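Local coordinates for muconate lactonizing enzyme (Corynebacterium glutamicum, PDB 3I4K), which belongs to the enolase superfamily, pairing an alpha+beta capping domain with a modified TIM barrel that carries a magnesium ion, at residues G75-V80 against Y105-V110; G91-L96 against V112-A117; E158-F163 against G192-L197; R183-A188 against A218-E223; D270-K275 against K286-I291. One frame throughout, in Å; residues are numbered along the deposited sequence.

Contact 1. Residues G75-V80 against Y105-V110; sequences GYLAPV and YAKAAV
L77 reaches across from helix 66-81 and sets one methyl, CD1, on the flank of helix 104-121. Its CG lies anti to the carbonyl carbon (chi1 -53°), and an extended chi2 near 180° then carries CD1 outward to the neighbouring helix. There CD1 sits over backbone as much as over side chains, 4.0 Å from the carbonyl carbon C of A106 and equally far from N of K107. Three side chains surround that spot. A106 contributes its CB, a stub short enough for the leucine to come down close to the main chain. K107 offers the aliphatic CG at the root of an extended chain, 4.0 Å from L77 CD1; its ammonium end is bound well away, in a salt bridge with E97 and hydrogen bonds to the carbonyls of V100 and R102. One turn on, V110 turns CG2 toward L77, 4.0 Å from CD1 and 4.2 Å from CB of that leucine, so a beta-branched residue walls in another side of the methyl. The segment axes run 10.6 Å apart and cross at -26°, nearly parallel. This apolar packing of helix on helix belongs to the helical part of the N-terminal capping domain of the enolase superfamily.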
# COMPACT_ATOMS: atom_id res chain seq x y z
N GLY A 75 -16.00 -13.93 19.35
CA GLY A 75 -16.77 -14.95 18.65
C GLY A 75 -16.55 -15.23 17.18
O GLY A 75 -16.95 -16.29 16.71
N TYR A 76 -15.92 -14.32 16.44
CA TYR A 76 -15.73 -14.56 15.01
C TYR A 76 -14.33 -14.36 14.44
O TYR A 76 -13.86 -15.19 13.67
CB TYR A 76 -16.71 -13.70 14.20
CG TYR A 76 -18.16 -13.88 14.61
CD1 TYR A 76 -18.70 -13.16 15.66
CD2 TYR A 76 -18.97 -14.80 13.94
CE1 TYR A 76 -20.03 -13.34 16.05
CE2 TYR A 76 -20.29 -14.99 14.33
CZ TYR A 76 -20.81 -14.26 15.38
OH TYR A 76 -22.12 -14.46 15.76
N LEU A 77 -13.67 -13.27 14.81
CA LEU A 77 -12.34 -12.98 14.29
C LEU A 77 -11.21 -13.82 14.90
O LEU A 77 -10.47 -14.49 14.19
CB LEU A 77 -12.02 -11.49 14.48
CG LEU A 77 -13.04 -10.48 13.93
CD1 LEU A 77 -12.52 -9.08 14.18
CD2 LEU A 77 -13.26 -10.72 12.45
N ALA A 78 -11.09 -13.75 16.22
CA ALA A 78 -10.04 -14.47 16.94
C ALA A 78 -9.87 -15.93 16.52
O ALA A 78 -8.77 -16.36 16.19
CB ALA A 78 -10.31 -14.39 18.43
N PRO A 79 -10.96 -16.70 16.53
CA PRO A 79 -10.87 -18.11 16.15
C PRO A 79 -10.22 -18.39 14.80
O PRO A 79 -9.89 -19.54 14.50
CB PRO A 79 -12.33 -18.57 16.20
CG PRO A 79 -13.09 -17.32 15.89
CD PRO A 79 -12.36 -16.30 16.73
N VAL A 80 -10.04 -17.36 13.99
CA VAL A 80 -9.43 -17.55 12.68
C VAL A 80 -7.91 -17.59 12.82
O VAL A 80 -7.23 -18.33 12.11
CB VAL A 80 -9.82 -16.42 11.68
CG1 VAL A 80 -9.15 -16.67 10.33
CG2 VAL A 80 -11.35 -16.36 11.50
N TYR A 105 -13.24 -1.40 12.61
CA TYR A 105 -12.68 -1.06 13.91
C TYR A 105 -12.29 -2.31 14.71
O TYR A 105 -11.22 -2.36 15.32
CB TYR A 105 -13.67 -0.20 14.71
CG TYR A 105 -13.68 1.26 14.31
CD1 TYR A 105 -12.71 2.13 14.79
CD2 TYR A 105 -14.65 1.76 13.45
CE1 TYR A 105 -12.72 3.48 14.44
CE2 TYR A 105 -14.66 3.11 13.09
CZ TYR A 105 -13.70 3.97 13.59
OH TYR A 105 -13.72 5.31 13.25
N ALA A 106 -13.15 -3.33 14.69
CA ALA A 106 -12.87 -4.57 15.41
C ALA A 106 -11.63 -5.25 14.82
O ALA A 106 -10.74 -5.71 15.54
CB ALA A 106 -14.06 -5.50 15.34
N LYS A 107 -11.58 -5.30 13.49
CA LYS A 107 -10.48 -5.92 12.77
C LYS A 107 -9.15 -5.21 13.00
O LYS A 107 -8.11 -5.86 13.08
CB LYS A 107 -10.80 -5.96 11.27
CG LYS A 107 -11.99 -6.85 10.92
CD LYS A 107 -12.43 -6.68 9.47
CE LYS A 107 -13.52 -7.68 9.08
NZ LYS A 107 -14.12 -7.37 7.74
N ALA A 108 -9.17 -3.89 13.11
CA ALA A 108 -7.94 -3.14 13.31
C ALA A 108 -7.18 -3.62 14.55
O ALA A 108 -5.94 -3.66 14.56
CB ALA A 108 -8.25 -1.66 13.43
N ALA A 109 -7.91 -3.98 15.60
CA ALA A 109 -7.26 -4.45 16.82
C ALA A 109 -6.51 -5.74 16.54
O ALA A 109 -5.35 -5.89 16.94
CB ALA A 109 -8.28 -4.67 17.92
N VAL A 110 -7.15 -6.67 15.84
CA VAL A 110 -6.52 -7.94 15.51
C VAL A 110 -5.26 -7.71 14.67
O VAL A 110 -4.21 -8.32 14.90
CB VAL A 110 -7.48 -8.87 14.72
CG1 VAL A 110 -6.79 -10.20 14.42
CG2 VAL A 110 -8.75 -9.10 15.53

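Contact 2. Residues G91-L96 against V112-A117; sequences GIMADL and VAMHDA
M114, a selenomethionine, extends from helix 104-121 to meet I92 and M93 on helix 89-99, joining two members of the helical bundle in the enolase-type N-terminal domain. It has the most surface buried here, and everything passes through the end of its chain. The chain is extended at chi2 (-161°) and bends at chi3 (53°), which turns the methyl CE aside and presents the selenium and CE together. I92 meets both: its CD1 lies 3.9 Å from M114 SE, while its CG2 comes to 4.1 Å from the same selenium. The two chains cross obliquely, so the isoleucine presents two of its methyls to one side of the selenium. M93, also a selenomethionine, is bent at both chi2 and chi3; running past M114 in the opposite direction, it places its CE 3.9 Å from M114 SE. Long, flexible, unbranched chains suit a place where the backbones stay well apart, the nearest CA atoms, those of I92 and M114, being 9.7 Å from each other. L81 of helix 66-81 packs on both I92 and M114, making the region a three-helix junction. The tightest point is the methyl pair I92 CD1 and M114 CE, at 3.5 Å closer than usual for two carbons.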
# COMPACT_ATOMS: atom_id res chain seq x y z
N GLY A 91 -2.31 -12.95 5.05
CA GLY A 91 -3.26 -13.99 4.68
C GLY A 91 -4.40 -14.13 5.67
O GLY A 91 -5.54 -14.40 5.30
N ILE A 92 -4.09 -13.94 6.95
CA ILE A 92 -5.10 -14.04 7.99
C ILE A 92 -6.10 -12.89 7.84
O ILE A 92 -7.31 -13.11 7.90
CB ILE A 92 -4.44 -14.01 9.39
CG1 ILE A 92 -3.57 -15.27 9.55
CG2 ILE A 92 -5.50 -13.94 10.47
CD1 ILE A 92 -2.74 -15.29 10.81
N MSE A 93 -5.59 -11.68 7.63
CA MSE A 93 -6.47 -10.52 7.46
C MSE A 93 -7.42 -10.77 6.30
O MSE A 93 -8.59 -10.42 6.36
CB MSE A 93 -5.65 -9.25 7.21
CG MSE A 93 -4.79 -8.82 8.39
SE MSE A 93 -5.83 -8.55 10.03
CE MSE A 93 -5.80 -10.37 10.71
N ALA A 94 -6.91 -11.41 5.25
CA ALA A 94 -7.74 -11.71 4.09
C ALA A 94 -8.81 -12.73 4.46
O ALA A 94 -9.95 -12.65 3.99
CB ALA A 94 -6.89 -12.24 2.95
N ASP A 95 -8.47 -13.70 5.32
CA ASP A 95 -9.45 -14.70 5.71
C ASP A 95 -10.50 -14.15 6.67
O ASP A 95 -11.58 -14.72 6.79
CB ASP A 95 -8.77 -15.92 6.33
CG ASP A 95 -7.93 -16.69 5.33
OD1 ASP A 95 -8.37 -16.85 4.17
OD2 ASP A 95 -6.83 -17.14 5.70
N LEU A 96 -10.20 -13.06 7.36
CA LEU A 96 -11.18 -12.49 8.28
C LEU A 96 -12.43 -12.08 7.51
O LEU A 96 -13.55 -12.23 8.01
CB LEU A 96 -10.61 -11.28 9.02
CG LEU A 96 -9.37 -11.51 9.90
CD1 LEU A 96 -9.17 -10.28 10.79
CD2 LEU A 96 -9.56 -12.77 10.75
N VAL A 112 -3.31 -4.90 14.48
CA VAL A 112 -2.25 -4.30 15.29
C VAL A 112 -1.63 -5.28 16.28
O VAL A 112 -0.42 -5.29 16.48
CB VAL A 112 -2.76 -3.07 16.06
CG1 VAL A 112 -1.70 -2.58 17.04
CG2 VAL A 112 -3.09 -1.96 15.07
N ALA A 113 -2.46 -6.11 16.91
CA ALA A 113 -1.97 -7.10 17.86
C ALA A 113 -1.00 -8.05 17.16
O ALA A 113 0.04 -8.40 17.70
CB ALA A 113 -3.13 -7.89 18.47
N MSE A 114 -1.35 -8.46 15.95
CA MSE A 114 -0.51 -9.36 15.18
C MSE A 114 0.81 -8.71 14.77
O MSE A 114 1.86 -9.35 14.79
CB MSE A 114 -1.25 -9.87 13.95
CG MSE A 114 -2.31 -10.89 14.29
SE MSE A 114 -2.84 -11.94 12.78
CE MSE A 114 -1.10 -12.54 12.21
N HIS A 115 0.75 -7.43 14.42
CA HIS A 115 1.94 -6.70 14.03
C HIS A 115 2.88 -6.59 15.23
O HIS A 115 4.08 -6.79 15.11
CB HIS A 115 1.58 -5.31 13.52
CG HIS A 115 1.22 -5.26 12.07
ND1 HIS A 115 2.16 -5.09 11.08
CD2 HIS A 115 0.03 -5.39 11.44
CE1 HIS A 115 1.57 -5.11 9.90
NE2 HIS A 115 0.27 -5.29 10.09
N ASP A 116 2.31 -6.26 16.39
CA ASP A 116 3.10 -6.12 17.61
C ASP A 116 3.79 -7.45 17.93
O ASP A 116 5.01 -7.51 18.05
CB ASP A 116 2.19 -5.68 18.76
CG ASP A 116 2.96 -5.16 19.98
OD1 ASP A 116 4.03 -4.54 19.81
OD2 ASP A 116 2.47 -5.36 21.11
N ALA A 117 3.01 -8.52 18.04
CA ALA A 117 3.54 -9.84 18.35
C ALA A 117 4.66 -10.27 17.40
O ALA A 117 5.64 -10.89 17.82
CB ALA A 117 2.41 -10.87 18.32

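Contact 3. Residues E158-F163 against G192-L197; sequences ERIEEF and GDRVSL
The flat guanidinium of R194 meets I160 across this contact, with methyl CD1 approaching obliquely, 4.2 Å from R194 NE. R194 NH2 forms a salt bridge with E157, which precedes I160 on helix 149-163; at the rim of the contact the isoleucine lies beside a charged group tied to its own helix. A second flat group, the guanidinium of R159, does not take part in the meeting of the two segments. The ring atom CD2 of F163 lies 3.2 Å above its plane, over the centre of the group, and W142 makes a cation-pi contact with the same arginine. Its NH2 is also hydrogen-bonded to N165 and Q334, so this buried charge is well provided for.

The apolar part of the contact is one pair of methyls. I160 has CG1 anti to the carbonyl carbon (chi1 -70°) and an extended chi2, which projects CD1 from the helix. V195 extends CG1 to meet it, the two side chains coming tip to tip with I160 CD1 and V195 CG1 3.9 Å apart. A long isoleucine suits this place, because the CA atoms of I160 and V195, the nearest across the contact, are 8.9 Å apart and CD1 must bridge the gap to the valine. F168 of strand 167-171 packs against both I160 and V195 and backs the pair from the barrel wall. Helix 149-163 is here joined to the turn that leads into strand 196-200, a peripheral helix-to-loop contact at one end of the modified TIM barrel of the enolase superfamily.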
# COMPACT_ATOMS: atom_id res chain seq x y z
N GLU A 158 -3.10 27.77 27.30
CA GLU A 158 -2.38 26.83 28.13
C GLU A 158 -1.59 25.86 27.26
O GLU A 158 -0.39 25.69 27.43
CB GLU A 158 -3.35 26.07 29.04
CG GLU A 158 -2.68 25.00 29.90
CD GLU A 158 -3.60 24.46 30.99
OE1 GLU A 158 -4.75 24.07 30.67
OE2 GLU A 158 -3.17 24.42 32.16
N ARG A 159 -2.28 25.24 26.31
CA ARG A 159 -1.64 24.28 25.41
C ARG A 159 -0.47 24.91 24.66
O ARG A 159 0.60 24.31 24.56
CB ARG A 159 -2.66 23.73 24.40
CG ARG A 159 -3.75 22.86 25.00
CD ARG A 159 -3.20 21.59 25.64
NE ARG A 159 -2.32 20.86 24.73
CZ ARG A 159 -1.88 19.62 24.94
NH1 ARG A 159 -2.24 18.97 26.04
NH2 ARG A 159 -1.08 19.03 24.06
N ILE A 160 -0.66 26.11 24.14
CA ILE A 160 0.41 26.77 23.40
C ILE A 160 1.66 26.89 24.26
O ILE A 160 2.75 26.50 23.85
CB ILE A 160 -0.01 28.19 22.95
CG1 ILE A 160 -1.07 28.09 21.84
CG2 ILE A 160 1.21 28.96 22.45
CD1 ILE A 160 -1.59 29.43 21.36
N GLU A 161 1.47 27.42 25.46
CA GLU A 161 2.57 27.63 26.39
C GLU A 161 3.19 26.38 26.98
O GLU A 161 4.40 26.34 27.23
CB GLU A 161 2.10 28.56 27.51
CG GLU A 161 2.75 29.93 27.48
CD GLU A 161 4.21 29.89 27.91
OE1 GLU A 161 4.46 29.66 29.11
OE2 GLU A 161 5.09 30.07 27.04
N GLU A 162 2.39 25.34 27.19
CA GLU A 162 2.92 24.12 27.80
C GLU A 162 3.32 22.98 26.87
O GLU A 162 4.16 22.16 27.23
CB GLU A 162 1.93 23.60 28.83
CG GLU A 162 2.43 22.39 29.60
CD GLU A 162 1.40 21.82 30.56
OE1 GLU A 162 1.73 20.84 31.26
OE2 GLU A 162 0.27 22.36 30.61
N PHE A 163 2.73 22.91 25.68
CA PHE A 163 3.07 21.83 24.76
C PHE A 163 3.52 22.29 23.37
O PHE A 163 4.07 21.50 22.60
CB PHE A 163 1.89 20.86 24.65
CG PHE A 163 1.66 20.07 25.92
CD1 PHE A 163 2.47 18.98 26.22
CD2 PHE A 163 0.68 20.45 26.82
CE1 PHE A 163 2.30 18.28 27.42
CE2 PHE A 163 0.50 19.77 28.02
CZ PHE A 163 1.32 18.68 28.32
N GLY A 192 -6.79 32.96 15.98
CA GLY A 192 -6.46 32.72 14.59
C GLY A 192 -5.21 33.38 14.03
O GLY A 192 -4.82 33.11 12.90
N ASP A 193 -4.58 34.25 14.81
CA ASP A 193 -3.38 34.93 14.34
C ASP A 193 -2.12 34.18 14.77
O ASP A 193 -1.07 34.32 14.14
CB ASP A 193 -3.33 36.36 14.89
CG ASP A 193 -4.59 37.13 14.62
OD1 ASP A 193 -4.91 37.35 13.43
OD2 ASP A 193 -5.28 37.52 15.60
N ARG A 194 -2.24 33.39 15.83
CA ARG A 194 -1.11 32.65 16.36
C ARG A 194 -1.07 31.18 15.95
O ARG A 194 0.00 30.57 15.94
CB ARG A 194 -1.10 32.74 17.89
CG ARG A 194 -1.03 34.16 18.44
CD ARG A 194 -0.61 34.18 19.91
NE ARG A 194 -1.62 33.64 20.82
CZ ARG A 194 -2.79 34.21 21.06
NH1 ARG A 194 -3.12 35.35 20.45
NH2 ARG A 194 -3.64 33.66 21.92
N VAL A 195 -2.22 30.60 15.63
CA VAL A 195 -2.26 29.20 15.26
C VAL A 195 -3.21 28.88 14.11
O VAL A 195 -4.00 29.72 13.68
CB VAL A 195 -2.65 28.31 16.46
CG1 VAL A 195 -1.59 28.41 17.56
CG2 VAL A 195 -4.00 28.73 17.00
N SER A 196 -3.11 27.65 13.61
CA SER A 196 -3.95 27.16 12.53
C SER A 196 -5.20 26.58 13.17
O SER A 196 -5.10 25.67 14.00
CB SER A 196 -3.22 26.08 11.72
OG SER A 196 -4.09 25.45 10.79
N LEU A 197 -6.36 27.09 12.80
CA LEU A 197 -7.62 26.61 13.37
C LEU A 197 -8.43 25.75 12.41
O LEU A 197 -8.68 26.16 11.28
CB LEU A 197 -8.46 27.81 13.82
CG LEU A 197 -7.86 28.67 14.93
CD1 LEU A 197 -8.79 29.84 15.24
CD2 LEU A 197 -7.64 27.82 16.18

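Contact 4. Residues R183-A188 against A218-E223; sequences RVAELA and AEAGVE
A220 pushes its methyl into a shallow hollow on the surface of helix 177-189, between A185 and A188. The A220 CB lies 4.0 Å from both CA and CB of A185, and 4.1 Å from CB of A188. Alanines one turn apart on the helix make such a hollow shallow and smooth, and a bare methyl is the bump that fits it; the backbones consequently come unusually near, with the CA atoms of A185 and A220 only 5.5 Å apart. The return bump is the methyl of A188, which rests 3.5 Å from the carbonyl O of A220, against the peptide itself.

The close approach falls where helix 207-219 ends. G221, with positive phi (110°), finishes it in a Schellman motif, and a side chain at these angles would jam against the preceding carbonyl, so glycine suits the turn. The two helices are successive outer helices of the modified TIM barrel, linked through strand 196-200.

Past the turn, V222 makes a second, separate fit. Its CG2, anti to the carbonyl carbon, reaches the CG1 of V184 at 4.1 Å, with the two side chains crossing at about a right angle. Beta-branched valines give this end of the contact two blunt, broad bumps that meet side on. Beneath them I199 of strand 196-200 touches both V184 and V222, while A188 rests on L197 of the same strand.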
# COMPACT_ATOMS: atom_id res chain seq x y z
N ARG A 183 -19.57 31.09 18.48
CA ARG A 183 -18.60 30.60 19.45
C ARG A 183 -17.23 30.40 18.81
O ARG A 183 -16.22 30.88 19.32
CB ARG A 183 -19.09 29.27 20.03
CG ARG A 183 -18.16 28.63 21.03
CD ARG A 183 -18.73 27.30 21.54
NE ARG A 183 -18.80 26.28 20.50
CZ ARG A 183 -17.84 25.38 20.27
NH1 ARG A 183 -16.74 25.37 21.01
NH2 ARG A 183 -17.99 24.47 19.30
N VAL A 184 -17.21 29.70 17.68
CA VAL A 184 -15.97 29.42 16.96
C VAL A 184 -15.40 30.65 16.27
O VAL A 184 -14.19 30.89 16.32
CB VAL A 184 -16.17 28.28 15.92
CG1 VAL A 184 -14.93 28.12 15.07
CG2 VAL A 184 -16.48 26.97 16.64
N ALA A 185 -16.25 31.44 15.62
CA ALA A 185 -15.78 32.63 14.93
C ALA A 185 -15.09 33.55 15.94
O ALA A 185 -14.00 34.06 15.68
CB ALA A 185 -16.94 33.36 14.27
N GLU A 186 -15.73 33.74 17.09
CA GLU A 186 -15.19 34.61 18.14
C GLU A 186 -13.88 34.08 18.68
O GLU A 186 -12.96 34.84 18.97
CB GLU A 186 -16.21 34.76 19.29
CG GLU A 186 -17.33 35.76 18.99
CD GLU A 186 -18.38 35.85 20.11
OE1 GLU A 186 -17.99 35.98 21.29
OE2 GLU A 186 -19.59 35.81 19.80
N LEU A 187 -13.79 32.76 18.82
CA LEU A 187 -12.57 32.16 19.31
C LEU A 187 -11.46 32.35 18.29
O LEU A 187 -10.29 32.46 18.64
CB LEU A 187 -12.79 30.67 19.59
CG LEU A 187 -11.57 29.83 19.94
CD1 LEU A 187 -12.03 28.59 20.68
CD2 LEU A 187 -10.81 29.46 18.68
N ALA A 188 -11.85 32.39 17.01
CA ALA A 188 -10.90 32.55 15.92
C ALA A 188 -10.33 33.96 15.89
O ALA A 188 -9.17 34.15 15.50
CB ALA A 188 -11.58 32.23 14.59
N ALA A 218 -15.10 30.74 7.56
CA ALA A 218 -14.01 30.92 6.61
C ALA A 218 -13.49 32.36 6.68
O ALA A 218 -12.28 32.60 6.62
CB ALA A 218 -14.50 30.61 5.20
N GLU A 219 -14.42 33.30 6.80
CA GLU A 219 -14.06 34.71 6.87
C GLU A 219 -13.34 34.98 8.19
O GLU A 219 -12.50 35.88 8.27
CB GLU A 219 -15.31 35.58 6.77
CG GLU A 219 -15.04 37.07 6.69
CD GLU A 219 -16.29 37.88 6.37
OE1 GLU A 219 -17.26 37.85 7.17
OE2 GLU A 219 -16.32 38.54 5.31
N ALA A 220 -13.65 34.19 9.21
CA ALA A 220 -13.04 34.34 10.53
C ALA A 220 -11.64 33.73 10.61
O ALA A 220 -10.94 33.89 11.61
CB ALA A 220 -13.94 33.73 11.61
N GLY A 221 -11.25 32.99 9.57
CA GLY A 221 -9.93 32.40 9.58
C GLY A 221 -9.83 30.89 9.72
O GLY A 221 -8.72 30.37 9.68
N VAL A 222 -10.94 30.19 9.90
CA VAL A 222 -10.86 28.73 10.02
C VAL A 222 -10.30 28.20 8.69
O VAL A 222 -10.83 28.51 7.62
CB VAL A 222 -12.24 28.11 10.32
CG1 VAL A 222 -12.14 26.60 10.30
CG2 VAL A 222 -12.74 28.58 11.68
N GLU A 223 -9.25 27.40 8.76
CA GLU A 223 -8.59 26.88 7.56
C GLU A 223 -8.98 25.49 7.10
O GLU A 223 -8.58 25.06 6.03
CB GLU A 223 -7.07 26.84 7.75
CG GLU A 223 -6.44 28.09 8.26
CD GLU A 223 -4.93 28.00 8.20
OE1 GLU A 223 -4.38 26.96 8.65
OE2 GLU A 223 -4.30 28.95 7.69

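Contact 5. Residues D270-K275 against K286-I291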
# COMPACT_ATOMS: atom_id res chain seq x y z
N ASP A 270 -9.50 17.83 0.23
CA ASP A 270 -8.07 18.06 0.08
C ASP A 270 -7.32 17.15 1.03
O ASP A 270 -6.17 16.79 0.77
CB ASP A 270 -7.71 19.50 0.42
CG ASP A 270 -8.25 20.49 -0.59
OD1 ASP A 270 -8.05 21.71 -0.39
OD2 ASP A 270 -8.87 20.06 -1.57
N VAL A 271 -7.95 16.78 2.13
CA VAL A 271 -7.28 15.94 3.11
C VAL A 271 -8.11 14.76 3.59
O VAL A 271 -9.34 14.84 3.65
CB VAL A 271 -6.89 16.79 4.34
CG1 VAL A 271 -5.90 16.03 5.24
CG2 VAL A 271 -6.31 18.13 3.88
N ILE A 272 -7.44 13.67 3.92
CA ILE A 272 -8.12 12.48 4.43
C ILE A 272 -7.62 12.17 5.84
O ILE A 272 -6.41 12.08 6.07
CB ILE A 272 -7.86 11.25 3.55
CG1 ILE A 272 -8.61 11.39 2.22
CG2 ILE A 272 -8.31 9.98 4.28
CD1 ILE A 272 -8.49 10.18 1.33
N ALA A 273 -8.55 12.03 6.78
CA ALA A 273 -8.20 11.72 8.16
C ALA A 273 -7.94 10.22 8.22
O ALA A 273 -8.86 9.42 8.30
CB ALA A 273 -9.36 12.09 9.10
N LEU A 274 -6.66 9.85 8.17
CA LEU A 274 -6.27 8.45 8.20
C LEU A 274 -6.04 7.96 9.62
O LEU A 274 -5.24 8.52 10.36
CB LEU A 274 -5.02 8.27 7.32
CG LEU A 274 -3.96 7.17 7.34
CD1 LEU A 274 -4.43 5.90 8.02
CD2 LEU A 274 -3.54 6.93 5.90
N LYS A 275 -6.79 6.93 10.00
CA LYS A 275 -6.70 6.35 11.34
C LYS A 275 -6.55 4.85 11.19
O LYS A 275 -7.39 4.19 10.57
CB LYS A 275 -7.98 6.65 12.13
CG LYS A 275 -8.42 8.10 12.12
CD LYS A 275 -9.70 8.30 12.92
CE LYS A 275 -10.16 9.75 12.90
NZ LYS A 275 -11.50 9.94 13.51
N LYS A 286 -2.23 1.41 4.89
CA LYS A 286 -1.25 1.64 3.82
C LYS A 286 -1.98 1.86 2.50
O LYS A 286 -1.55 2.66 1.65
CB LYS A 286 -0.31 0.44 3.65
CG LYS A 286 0.88 0.41 4.60
CD LYS A 286 1.77 1.63 4.44
CE LYS A 286 3.03 1.49 5.26
NZ LYS A 286 3.90 2.70 5.09
N LYS A 287 -3.09 1.14 2.32
CA LYS A 287 -3.88 1.26 1.10
C LYS A 287 -4.53 2.63 1.01
O LYS A 287 -4.54 3.25 -0.06
CB LYS A 287 -4.93 0.15 1.04
CG LYS A 287 -4.33 -1.25 1.13
CD LYS A 287 -5.41 -2.31 0.98
CE LYS A 287 -4.87 -3.71 1.22
NZ LYS A 287 -5.98 -4.70 1.16
N ILE A 288 -5.06 3.12 2.12
CA ILE A 288 -5.70 4.44 2.13
C ILE A 288 -4.66 5.46 1.67
O ILE A 288 -4.94 6.30 0.82
CB ILE A 288 -6.19 4.86 3.55
CG1 ILE A 288 -7.21 3.86 4.10
CG2 ILE A 288 -6.79 6.27 3.48
CD1 ILE A 288 -8.60 3.88 3.43
N ALA A 289 -3.47 5.38 2.25
CA ALA A 289 -2.40 6.32 1.92
C ALA A 289 -2.01 6.28 0.44
O ALA A 289 -1.79 7.32 -0.19
CB ALA A 289 -1.18 6.05 2.79
N ALA A 290 -1.90 5.07 -0.11
CA ALA A 290 -1.52 4.88 -1.51
C ALA A 290 -2.51 5.58 -2.44
O ALA A 290 -2.11 6.28 -3.36
CB ALA A 290 -1.48 3.40 -1.84
N ILE A 291 -3.80 5.36 -2.19
CA ILE A 291 -4.85 5.96 -3.01
C ILE A 291 -4.85 7.48 -2.85
O ILE A 291 -4.83 8.20 -3.84
CB ILE A 291 -6.21 5.35 -2.64
CG1 ILE A 291 -6.21 3.87 -3.04
CG2 ILE A 291 -7.34 6.10 -3.34
CD1 ILE A 291 -7.29 3.05 -2.36
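All the direct contacts here are apolar, made by methyls of strand 271-274 against one face of helix 282-294. I272 and L274, two residues apart on the strand, both point toward the helix, whereas A273 between them points away. I272 meets I288 branch to branch, the CG2 of each 4.1 Å from the other, the side chains meeting at a slant. In both isoleucines CG2 is anti to the backbone N, which puts this short branch forward for the contact. L274 does more of the work. Its CG is anti to the backbone N (chi1 158°), and an unusual, nearly eclipsed chi2 of 21° turns CD2 into the notch between I288 and A289: it lies 4.1 Å from CG2 of I288 and 4.0 Å from CB of A289. The same CD2 is 4.0 Å from the backbone N of A289, a closeness to the main chain that a residue as small as alanine permits.

The polar interactions are made with other parts of the protein. K275 NZ, next along from the strand, is hydrogen-bonded to D251, one of the magnesium ligands. K287, on the side of the helix, forms salt bridges with E284 and with E293 of the second subunit, so the helix also faces the dimer partner.

Strand and helix run at 173°, nearly antiparallel, as the first half of a beta-alpha-beta unit that closes with strand 298-301. Strand 271-274 lies between strands 247-250 and 298-301, while P257 of helix 257-266 and F317 of helix 308-320 pack against I288 and L274 respectively.

Contacts 1 and 2 share helix 104-121 and form one continuous core in the N-terminal domain, where V110 CG1 meets M93 CE at 3.8 Å. Contacts 3 and 4 are likewise interlocked on the barrel: L197 O lies 2.9 Å from E223 N, probably a hydrogen bond, and L197 CD1 packs 3.5 Å from A188 CA. These two pairs lie on opposite sides of the chain's centre, contacts 1 and 4 being about 42 Å apart between centres. Contact 5 is closest to the middle, its centre about 22 Å from that of contact 1 and 26 Å from that of contact 3. The magnesium ion, held by D200, E226 and D251, lies about 11 Å from the I272 side chain and 13 Å from that of V222.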